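Local coordinates for protein probable FAD-dependent oxidoreductase PA4991 (Pseudomonas aeruginosa PAO1, PDB 5EZ7) that probably works as an FAD-dependent oxidoreductase of the DAO family, with one FAD bound per monomer and a physiological substrate that remains unknown, at residues Gly16-Arg28 with Arg78-Leu91. Sequence-based numbering, arbitrary orientation.
With FAD (flavin-adenine dinucleotide), chain B.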
ATOM      1  N   GLY A  16       3.319   4.561  -5.647  1.00 22.70           N
ATOM      2  CA  GLY A  16       2.874   3.500  -4.773  1.00 22.46           C
ATOM      3  C   GLY A  16       1.406   3.198  -5.069  1.00 22.01           C
ATOM      4  O   GLY A  16       0.848   3.660  -6.060  1.00 21.10           O
ATOM      5  N   ILE A  17       0.789   2.408  -4.201  1.00 21.25           N
ATOM      6  CA  ILE A  17      -0.573   2.050  -4.399  1.00 21.89           C
ATOM      7  C   ILE A  17      -1.532   3.264  -4.590  1.00 22.34           C
ATOM      8  O   ILE A  17      -2.465   3.170  -5.378  1.00 22.32           O
ATOM      9  CB  ILE A  17      -1.088   1.171  -3.254  1.00 22.35           C
ATOM     10  CG1 ILE A  17      -2.434   0.573  -3.632  1.00 23.86           C
ATOM     11  CG2 ILE A  17      -1.226   1.927  -1.934  1.00 22.31           C
ATOM     12  CD1 ILE A  17      -2.234  -0.628  -4.521  1.00 25.33           C
ATOM     13  N   ALA A  18      -1.340   4.367  -3.860  1.00 21.31           N
ATOM     14  CA  ALA A  18      -2.295   5.425  -3.944  1.00 22.02           C
ATOM     15  C   ALA A  18      -2.211   6.139  -5.292  1.00 21.99           C
ATOM     16  O   ALA A  18      -3.248   6.386  -5.916  1.00 23.37           O
ATOM     17  CB  ALA A  18      -2.184   6.392  -2.768  1.00 22.02           C
ATOM     18  N   GLY A  19      -1.001   6.451  -5.744  1.00 21.41           N
ATOM     19  CA  GLY A  19      -0.790   7.105  -7.028  1.00 20.75           C
ATOM     20  C   GLY A  19      -1.177   6.251  -8.224  1.00 21.14           C
ATOM     21  O   GLY A  19      -1.670   6.741  -9.224  1.00 20.78           O
ATOM     22  N   LEU A  20      -0.920   4.959  -8.123  1.00 21.81           N
ATOM     23  CA  LEU A  20      -1.165   4.053  -9.220  1.00 22.34           C
ATOM     24  C   LEU A  20      -2.651   3.770  -9.345  1.00 22.85           C
ATOM     25  O   LEU A  20      -3.158   3.617 -10.432  1.00 22.57           O
ATOM     26  CB  LEU A  20      -0.378   2.755  -9.036  1.00 22.38           C
ATOM     27  CG  LEU A  20       1.106   2.712  -9.433  1.00 22.92           C
ATOM     28  CD1 LEU A  20       1.745   1.396  -8.965  1.00 22.61           C
ATOM     29  CD2 LEU A  20       1.293   2.845 -10.948  1.00 24.21           C
ATOM     30  N   TRP A  21      -3.335   3.683  -8.220  1.00 23.43           N
ATOM     31  CA  TRP A  21      -4.748   3.368  -8.224  1.00 25.23           C
ATOM     32  C   TRP A  21      -5.442   4.552  -8.773  1.00 25.89           C
ATOM     33  O   TRP A  21      -6.196   4.428  -9.699  1.00 27.61           O
ATOM     34  CB  TRP A  21      -5.280   3.031  -6.825  1.00 25.60           C
ATOM     35  CG  TRP A  21      -6.687   2.567  -6.844  1.00 27.33           C
ATOM     36  CD1 TRP A  21      -7.785   3.324  -7.049  1.00 29.03           C
ATOM     37  CD2 TRP A  21      -7.148   1.219  -6.688  1.00 28.47           C
ATOM     38  NE1 TRP A  21      -8.910   2.533  -7.039  1.00 30.71           N
ATOM     39  CE2 TRP A  21      -8.544   1.244  -6.784  1.00 30.16           C
ATOM     40  CE3 TRP A  21      -6.507  -0.011  -6.470  1.00 28.61           C
ATOM     41  CZ2 TRP A  21      -9.323   0.090  -6.685  1.00 32.20           C
ATOM     42  CZ3 TRP A  21      -7.282  -1.154  -6.354  1.00 30.44           C
ATOM     43  CH2 TRP A  21      -8.677  -1.098  -6.454  1.00 31.29           C
ATOM     44  N   LEU A  22      -5.145   5.725  -8.228  1.00 26.42           N
ATOM     45  CA  LEU A  22      -5.710   6.985  -8.747  1.00 26.23           C
ATOM     46  C   LEU A  22      -5.426   7.143 -10.216  1.00 25.87           C
ATOM     47  O   LEU A  22      -6.300   7.544 -10.976  1.00 26.73           O
ATOM     48  CB  LEU A  22      -5.117   8.186  -8.022  1.00 26.04           C
ATOM     49  CG  LEU A  22      -5.429   9.599  -8.580  1.00 26.46           C
ATOM     50  CD1 LEU A  22      -6.927   9.905  -8.461  1.00 27.23           C
ATOM     51  CD2 LEU A  22      -4.585  10.663  -7.864  1.00 25.47           C
ATOM     52  N   ASN A  23      -4.198   6.876 -10.618  1.00 24.63           N
ATOM     53  CA  ASN A  23      -3.868   7.011 -12.038  1.00 25.77           C
ATOM     54  C   ASN A  23      -4.783   6.129 -12.885  1.00 26.88           C
ATOM     55  O   ASN A  23      -5.279   6.537 -13.916  1.00 27.75           O
ATOM     56  CB  ASN A  23      -2.406   6.654 -12.272  1.00 25.79           C
ATOM     57  CG  ASN A  23      -1.910   7.009 -13.671  1.00 27.02           C
ATOM     58  OD1 ASN A  23      -2.134   8.125 -14.146  1.00 28.79           O
ATOM     59  ND2 ASN A  23      -1.191   6.092 -14.308  1.00 27.08           N
ATOM     60  N   ALA A  24      -5.011   4.903 -12.435  1.00 26.69           N
ATOM     61  CA  ALA A  24      -5.802   3.984 -13.200  1.00 27.47           C
ATOM     62  C   ALA A  24      -7.277   4.443 -13.305  1.00 28.04           C
ATOM     63  O   ALA A  24      -7.873   4.351 -14.369  1.00 28.88           O
ATOM     64  CB  ALA A  24      -5.698   2.612 -12.582  1.00 27.72           C
ATOM     65  N   ARG A  25      -7.843   4.908 -12.203  1.00 27.38           N
ATOM     66  CA  ARG A  25      -9.162   5.509 -12.185  1.00 29.51           C
ATOM     67  C   ARG A  25      -9.323   6.700 -13.161  1.00 29.82           C
ATOM     68  O   ARG A  25     -10.320   6.784 -13.909  1.00 30.36           O
ATOM     69  CB  ARG A  25      -9.499   5.957 -10.753  1.00 30.82           C
ATOM     70  CG  ARG A  25      -9.851   4.789  -9.816  1.00 33.34           C
ATOM     71  CD  ARG A  25     -11.329   4.353  -9.883  1.00 36.52           C
ATOM     72  NE  ARG A  25     -12.150   5.464  -9.386  1.00 40.42           N
ATOM     73  CZ  ARG A  25     -12.323   5.789  -8.092  1.00 42.63           C
ATOM     74  NH1 ARG A  25     -11.823   5.052  -7.072  1.00 43.46           N
ATOM     75  NH2 ARG A  25     -13.029   6.868  -7.804  1.00 44.75           N
ATOM     76  N   LEU A  26      -8.339   7.613 -13.146  1.00 28.41           N
ATOM     77  CA  LEU A  26      -8.398   8.814 -13.954  1.00 28.39           C
ATOM     78  C   LEU A  26      -8.370   8.503 -15.454  1.00 29.90           C
ATOM     79  O   LEU A  26      -9.237   9.002 -16.226  1.00 30.47           O
ATOM     80  CB  LEU A  26      -7.296   9.785 -13.569  1.00 26.83           C
ATOM     81  CG  LEU A  26      -7.502  10.476 -12.212  1.00 26.31           C
ATOM     82  CD1 LEU A  26      -6.317  11.330 -11.837  1.00 24.82           C
ATOM     83  CD2 LEU A  26      -8.762  11.333 -12.123  1.00 27.41           C
ATOM     84  N   ARG A  27      -7.419   7.657 -15.848  1.00 29.86           N
ATOM     85  CA  ARG A  27      -7.332   7.175 -17.216  1.00 31.71           C
ATOM     86  C   ARG A  27      -8.591   6.477 -17.667  1.00 33.22           C
ATOM     87  O   ARG A  27      -9.035   6.639 -18.790  1.00 33.91           O
ATOM     88  CB  ARG A  27      -6.232   6.172 -17.317  1.00 32.27           C
ATOM     89  CG  ARG A  27      -4.878   6.802 -17.236  1.00 32.58           C
ATOM     90  CD  ARG A  27      -3.819   5.709 -17.395  1.00 33.49           C
ATOM     91  NE  ARG A  27      -3.576   5.377 -18.787  1.00 35.30           N
ATOM     92  CZ  ARG A  27      -2.982   6.212 -19.639  1.00 35.98           C
ATOM     93  NH1 ARG A  27      -2.585   7.435 -19.263  1.00 36.37           N
ATOM     94  NH2 ARG A  27      -2.765   5.821 -20.863  1.00 37.49           N
ATOM     95  N   ARG A  28      -9.167   5.692 -16.772  1.00 34.27           N
ATOM     96  CA  ARG A  28     -10.414   5.011 -17.073  1.00 36.79           C
ATOM     97  C   ARG A  28     -11.539   6.012 -17.288  1.00 37.58           C
ATOM     98  O   ARG A  28     -12.360   5.826 -18.160  1.00 38.76           O
ATOM     99  CB  ARG A  28     -10.783   4.071 -15.946  1.00 37.62           C
ATOM    100  CG  ARG A  28     -11.809   3.049 -16.361  1.00 40.63           C
ATOM    101  CD  ARG A  28     -12.184   2.210 -15.161  1.00 41.89           C
ATOM    102  NE  ARG A  28     -13.372   1.404 -15.428  1.00 43.97           N
ATOM    103  CZ  ARG A  28     -13.487   0.083 -15.272  1.00 44.99           C
ATOM    104  NH1 ARG A  28     -14.657  -0.495 -15.550  1.00 47.89           N
ATOM    105  NH2 ARG A  28     -12.475  -0.677 -14.864  1.00 44.10           N
ATOM    106  N   ARG A  78     -15.417  -3.600  -2.479  1.00 41.00           N
ATOM    107  CA  ARG A  78     -14.869  -2.862  -3.612  1.00 40.72           C
ATOM    108  C   ARG A  78     -13.634  -3.505  -4.288  1.00 39.35           C
ATOM    109  O   ARG A  78     -13.579  -3.580  -5.500  1.00 39.30           O
ATOM    110  CB  ARG A  78     -14.619  -1.418  -3.213  1.00 40.79           C
ATOM    111  CG  ARG A  78     -15.944  -0.655  -3.073  1.00 43.55           C
ATOM    112  CD  ARG A  78     -15.772   0.813  -2.709  1.00 43.08           C
ATOM    113  NE  ARG A  78     -15.095   1.570  -3.744  1.00 41.80           N
ATOM    114  CZ  ARG A  78     -14.755   2.851  -3.624  1.00 41.63           C
ATOM    115  NH1 ARG A  78     -15.039   3.518  -2.500  1.00 41.46           N
ATOM    116  NH2 ARG A  78     -14.113   3.470  -4.624  1.00 39.95           N
ATOM    117  N   TRP A  79     -12.689  -4.023  -3.510  1.00 38.68           N
ATOM    118  CA  TRP A  79     -11.499  -4.665  -4.070  1.00 38.00           C
ATOM    119  C   TRP A  79     -11.824  -5.989  -4.722  1.00 40.63           C
ATOM    120  O   TRP A  79     -11.319  -6.290  -5.797  1.00 41.30           O
ATOM    121  CB  TRP A  79     -10.455  -4.898  -2.995  1.00 36.22           C
ATOM    122  CG  TRP A  79      -9.771  -3.681  -2.555  1.00 32.61           C
ATOM    123  CD1 TRP A  79     -10.269  -2.731  -1.781  1.00 32.95           C
ATOM    124  CD2 TRP A  79      -8.433  -3.318  -2.825  1.00 31.05           C
ATOM    125  NE1 TRP A  79      -9.339  -1.768  -1.535  1.00 31.65           N
ATOM    126  CE2 TRP A  79      -8.194  -2.109  -2.174  1.00 29.97           C
ATOM    127  CE3 TRP A  79      -7.403  -3.896  -3.567  1.00 31.09           C
ATOM    128  CZ2 TRP A  79      -6.982  -1.453  -2.233  1.00 29.12           C
ATOM    129  CZ3 TRP A  79      -6.183  -3.248  -3.619  1.00 29.48           C
ATOM    130  CH2 TRP A  79      -5.982  -2.041  -2.939  1.00 29.00           C
ATOM    131  N   ARG A  80     -12.699  -6.753  -4.078  1.00 43.78           N
ATOM    132  CA  ARG A  80     -13.251  -7.983  -4.659  1.00 46.33           C
ATOM    133  C   ARG A  80     -13.868  -7.730  -6.029  1.00 44.87           C
ATOM    134  O   ARG A  80     -13.503  -8.383  -7.006  1.00 45.02           O
ATOM    135  CB  ARG A  80     -14.288  -8.623  -3.704  1.00 50.59           C
ATOM    136  CG  ARG A  80     -15.027  -9.868  -4.227  1.00 54.57           C
ATOM    137  CD  ARG A  80     -14.259 -11.162  -4.024  1.00 56.43           C
ATOM    138  NE  ARG A  80     -14.161 -11.511  -2.607  1.00 59.90           N
ATOM    139  CZ  ARG A  80     -13.505 -12.571  -2.111  1.00 62.87           C
ATOM    140  NH1 ARG A  80     -12.866 -13.448  -2.904  1.00 62.71           N
ATOM    141  NH2 ARG A  80     -13.478 -12.755  -0.792  1.00 64.62           N
ATOM    142  N   ALA A  81     -14.769  -6.763  -6.116  1.00 43.67           N
ATOM    143  CA  ALA A  81     -15.405  -6.465  -7.391  1.00 43.18           C
ATOM    144  C   ALA A  81     -14.373  -6.303  -8.516  1.00 41.30           C
ATOM    145  O   ALA A  81     -14.592  -6.755  -9.629  1.00 42.22           O
ATOM    146  CB  ALA A  81     -16.256  -5.221  -7.270  1.00 43.09           C
ATOM    147  N   CYS A  82     -13.236  -5.684  -8.220  1.00 38.87           N
ATOM    148  CA  CYS A  82     -12.236  -5.408  -9.263  1.00 38.74           C
ATOM    149  C   CYS A  82     -11.642  -6.640  -9.877  1.00 38.82           C
ATOM    150  O   CYS A  82     -11.150  -6.579 -11.000  1.00 37.80           O
ATOM    151  CB  CYS A  82     -11.102  -4.510  -8.750  1.00 37.09           C
ATOM    152  SG  CYS A  82     -11.724  -2.915  -8.163  1.00 37.28           S
ATOM    153  N   LEU A  83     -11.689  -7.750  -9.149  1.00 40.35           N
ATOM    154  CA  LEU A  83     -11.137  -8.991  -9.645  1.00 42.40           C
ATOM    155  C   LEU A  83     -12.020  -9.688 -10.640  1.00 45.83           C
ATOM    156  O   LEU A  83     -11.602 -10.691 -11.221  1.00 45.85           O
ATOM    157  CB  LEU A  83     -10.847  -9.942  -8.501  1.00 43.28           C
ATOM    158  CG  LEU A  83      -9.784  -9.504  -7.493  1.00 41.49           C
ATOM    159  CD1 LEU A  83      -9.643 -10.628  -6.494  1.00 41.68           C
ATOM    160  CD2 LEU A  83      -8.451  -9.197  -8.156  1.00 40.14           C
ATOM    161  N   GLY A  84     -13.229  -9.161 -10.829  1.00 49.08           N
ATOM    162  CA  GLY A  84     -14.214  -9.724 -11.741  1.00 52.30           C
ATOM    163  C   GLY A  84     -14.532  -8.717 -12.809  1.00 53.20           C
ATOM    164  O   GLY A  84     -13.712  -7.870 -13.136  1.00 53.42           O
ATOM    165  N   SER A  85     -15.744  -8.807 -13.331  1.00 56.15           N
ATOM    166  CA  SER A  85     -16.169  -8.057 -14.518  1.00 57.28           C
ATOM    167  C   SER A  85     -16.648  -6.622 -14.247  1.00 56.85           C
ATOM    168  O   SER A  85     -16.631  -5.790 -15.152  1.00 56.86           O
ATOM    169  CB  SER A  85     -17.298  -8.843 -15.218  1.00 60.52           C
ATOM    170  OG  SER A  85     -18.163  -9.483 -14.278  1.00 61.00           O
ATOM    171  N   ASP A  86     -17.071  -6.340 -13.012  1.00 56.46           N
ATOM    172  CA  ASP A  86     -17.891  -5.157 -12.690  1.00 56.57           C
ATOM    173  C   ASP A  86     -17.282  -4.315 -11.561  1.00 52.17           C
ATOM    174  O   ASP A  86     -18.005  -3.657 -10.826  1.00 51.66           O
ATOM    175  CB  ASP A  86     -19.321  -5.635 -12.310  1.00 60.86           C
ATOM    176  CG  ASP A  86     -20.426  -4.531 -12.448  1.00 64.15           C
ATOM    177  OD1 ASP A  86     -20.259  -3.531 -13.192  1.00 63.75           O
ATOM    178  OD2 ASP A  86     -21.506  -4.706 -11.814  1.00 67.18           O
ATOM    179  N   GLY A  87     -15.963  -4.327 -11.407  1.00 48.45           N
ATOM    180  CA  GLY A  87     -15.337  -3.480 -10.398  1.00 45.74           C
ATOM    181  C   GLY A  87     -14.983  -2.111 -10.946  1.00 43.59           C
ATOM    182  O   GLY A  87     -15.038  -1.895 -12.144  1.00 43.13           O
ATOM    183  N   GLU A  88     -14.585  -1.203 -10.066  1.00 42.84           N
ATOM    184  CA  GLU A  88     -14.135   0.145 -10.488  1.00 43.86           C
ATOM    185  C   GLU A  88     -12.772   0.177 -11.246  1.00 41.89           C
ATOM    186  O   GLU A  88     -12.462   1.177 -11.893  1.00 41.04           O
ATOM    187  CB  GLU A  88     -14.074   1.096  -9.296  1.00 43.79           C
ATOM    188  CG  GLU A  88     -12.896   0.804  -8.379  1.00 44.05           C
ATOM    189  CD  GLU A  88     -13.062   1.429  -7.005  1.00 46.02           C
ATOM    190  OE1 GLU A  88     -12.259   2.349  -6.667  1.00 45.03           O
ATOM    191  OE2 GLU A  88     -14.012   1.005  -6.271  1.00 47.40           O
ATOM    192  N   LEU A  89     -11.969  -0.892 -11.134  1.00 39.98           N
ATOM    193  CA  LEU A  89     -10.798  -1.116 -11.996  1.00 38.10           C
ATOM    194  C   LEU A  89     -10.778  -2.560 -12.513  1.00 39.58           C
ATOM    195  O   LEU A  89     -11.328  -3.471 -11.881  1.00 40.64           O
ATOM    196  CB  LEU A  89      -9.503  -0.840 -11.240  1.00 35.79           C
ATOM    197  CG  LEU A  89      -9.164   0.614 -10.862  1.00 34.17           C
ATOM    198  CD1 LEU A  89      -7.836   0.621 -10.102  1.00 32.00           C
ATOM    199  CD2 LEU A  89      -9.098   1.563 -12.069  1.00 33.58           C
ATOM    200  N   ASP A  90     -10.164  -2.765 -13.675  1.00 39.43           N
ATOM    201  CA  ASP A  90      -9.927  -4.105 -14.177  1.00 39.96           C
ATOM    202  C   ASP A  90      -8.668  -4.721 -13.567  1.00 38.43           C
ATOM    203  O   ASP A  90      -7.588  -4.607 -14.118  1.00 37.58           O
ATOM    204  CB  ASP A  90      -9.802  -4.105 -15.697  1.00 41.41           C
ATOM    205  CG  ASP A  90      -9.889  -5.483 -16.268  1.00 43.71           C
ATOM    206  OD1 ASP A  90      -9.912  -6.480 -15.517  1.00 45.21           O
ATOM    207  OD2 ASP A  90      -9.961  -5.599 -17.493  1.00 47.28           O
ATOM    208  N   LEU A  91      -8.827  -5.404 -12.443  1.00 38.40           N
ATOM    209  CA  LEU A  91      -7.764  -6.191 -11.851  1.00 37.00           C
ATOM    210  C   LEU A  91      -8.021  -7.670 -12.077  1.00 38.73           C
ATOM    211  O   LEU A  91      -7.665  -8.481 -11.236  1.00 37.33           O
ATOM    212  CB  LEU A  91      -7.663  -5.904 -10.344  1.00 35.41           C
ATOM    213  CG  LEU A  91      -7.513  -4.449  -9.882  1.00 34.57           C
ATOM    214  CD1 LEU A  91      -7.272  -4.380  -8.391  1.00 33.48           C
ATOM    215  CD2 LEU A  91      -6.429  -3.677 -10.620  1.00 34.01           C
TER
HETATM  216  PA  FAD B 401       4.110   4.508  -0.848  1.00 21.83           P
HETATM  217  O1A FAD B 401       3.807   3.074  -1.136  1.00 22.23           O
HETATM  218  O2A FAD B 401       5.151   4.881   0.170  1.00 22.92           O
HETATM  219  O5B FAD B 401       4.455   5.184  -2.241  1.00 22.00           O
HETATM  220  C5B FAD B 401       5.022   6.475  -2.340  1.00 21.75           C
HETATM  221  C4B FAD B 401       5.809   6.483  -3.634  1.00 22.00           C
HETATM  222  O4B FAD B 401       6.256   7.821  -3.908  1.00 22.11           O
HETATM  223  C3B FAD B 401       7.034   5.567  -3.552  1.00 21.47           C
HETATM  224  O3B FAD B 401       7.023   4.604  -4.608  1.00 20.71           O
HETATM  225  C2B FAD B 401       8.198   6.534  -3.661  1.00 21.75           C
HETATM  226  O2B FAD B 401       9.348   6.015  -4.326  1.00 21.59           O
HETATM  227  C1B FAD B 401       7.578   7.725  -4.396  1.00 22.29           C
HETATM  228  N9A FAD B 401       8.262   8.995  -4.126  1.00 23.63           N
HETATM  229  C8A FAD B 401       8.685   9.440  -2.930  1.00 23.09           C
HETATM  230  N7A FAD B 401       9.274  10.640  -3.068  1.00 22.98           N
HETATM  231  C5A FAD B 401       9.223  10.978  -4.362  1.00 22.53           C
HETATM  232  C6A FAD B 401       9.680  12.123  -5.161  1.00 22.02           C
HETATM  233  N6A FAD B 401      10.295  13.142  -4.543  1.00 21.48           N
HETATM  234  N1A FAD B 401       9.444  12.118  -6.484  1.00 21.89           N
HETATM  235  C2A FAD B 401       8.818  11.085  -7.078  1.00 23.02           C
HETATM  236  N3A FAD B 401       8.377  10.000  -6.409  1.00 23.01           N
HETATM  237  C4A FAD B 401       8.556   9.897  -5.069  1.00 23.21           C
HETATM  238  N1  FAD B 401      -2.370  -1.297   4.743  1.00 25.77           N
HETATM  239  C2  FAD B 401      -3.376  -2.184   4.591  1.00 27.75           C
HETATM  240  O2  FAD B 401      -4.484  -1.777   4.165  1.00 27.67           O
HETATM  241  N3  FAD B 401      -3.234  -3.489   4.879  1.00 28.72           N
HETATM  242  C4  FAD B 401      -2.093  -3.996   5.338  1.00 27.76           C
HETATM  243  O4  FAD B 401      -1.980  -5.213   5.588  1.00 30.67           O
HETATM  244  C4X FAD B 401      -0.951  -3.095   5.529  1.00 26.84           C
HETATM  245  N5  FAD B 401       0.227  -3.550   5.993  1.00 25.45           N
HETATM  246  C5X FAD B 401       1.271  -2.715   6.152  1.00 25.90           C
HETATM  247  C6  FAD B 401       2.475  -3.229   6.618  1.00 26.70           C
HETATM  248  C7  FAD B 401       3.571  -2.409   6.791  1.00 27.46           C
HETATM  249  C7M FAD B 401       4.864  -2.990   7.278  1.00 28.68           C
HETATM  250  C8  FAD B 401       3.466  -0.967   6.451  1.00 27.98           C
HETATM  251  C8M FAD B 401       4.636  -0.018   6.606  1.00 29.21           C
HETATM  252  C9  FAD B 401       2.263  -0.458   5.997  1.00 26.84           C
HETATM  253  C9A FAD B 401       1.145  -1.271   5.830  1.00 26.41           C
HETATM  254  N10 FAD B 401      -0.104  -0.778   5.356  1.00 25.88           N
HETATM  255  C10 FAD B 401      -1.165  -1.674   5.183  1.00 25.92           C
HETATM  256  C1' FAD B 401      -0.292   0.617   4.995  1.00 25.48           C
HETATM  257  C2' FAD B 401       0.086   0.780   3.533  1.00 24.66           C
HETATM  258  O2' FAD B 401       1.300   0.083   3.222  1.00 25.37           O
HETATM  259  C3' FAD B 401       0.203   2.252   3.163  1.00 24.13           C
HETATM  260  O3' FAD B 401      -0.922   2.959   3.723  1.00 24.08           O
HETATM  261  C4' FAD B 401       0.213   2.434   1.647  1.00 22.82           C
HETATM  262  O4' FAD B 401       0.963   1.407   0.997  1.00 23.27           O
HETATM  263  C5' FAD B 401       0.811   3.770   1.254  1.00 22.30           C
HETATM  264  O5' FAD B 401       0.651   3.956  -0.159  1.00 20.74           O
HETATM  265  P   FAD B 401       1.302   5.243  -0.846  1.00 20.30           P
HETATM  266  O1P FAD B 401       1.265   5.052  -2.340  1.00 21.17           O
HETATM  267  O2P FAD B 401       0.644   6.423  -0.225  1.00 20.45           O
HETATM  268  O3P FAD B 401       2.798   5.241  -0.270  1.00 20.67           O
HETATM  269  O   HOH W   1      -9.453  -0.444 -15.218  1.00 31.35           O
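Three residues converge on Glu-88 OE1: Arg-25 NH1 in a salt bridge at 2.8 Å, Arg-78 NH2 in a weak hydrogen bond, and Trp-21 NE1 in another weak one at 3.4 Å (N-H...O angle 143°). Bends at chi2 and chi3 fold Arg-25 back to this oxygen. The carboxylate is fixed from its other end, where OE2 offers its syn lone pair to Arg-78 NE at 2.8 Å, 3° out of the guanidinium plane. Asp-355 of helix 350-364 pairs with both arginines, so the two acids probably offset the closeness of the guanidinium groups. Helix 17-28 follows the glycine-rich turn of a Rossmann-type dinucleotide-binding fold: at its N-terminus Ala-18 N donates to FAD O1P (3.1 Å, 165°). One turn on, Trp-21 points its indole at segment 78-91, CG anti to the backbone N. Leu-89 CD1 lies over the indole face, 3.6 Å from the five-membered-ring centroid, a CH-pi contact, while its CD2 meets Ala-24 CB. Trp-21 CZ3 sits 3.6 Å from Trp-79 CZ3, over that ring's face but displaced toward its rim, the pair being oblique. Trp-79 NE1 donates to the carbonyl of FAD-binding Ala-348. A water accepts from both Arg-28 NH2 and Asp-90 N.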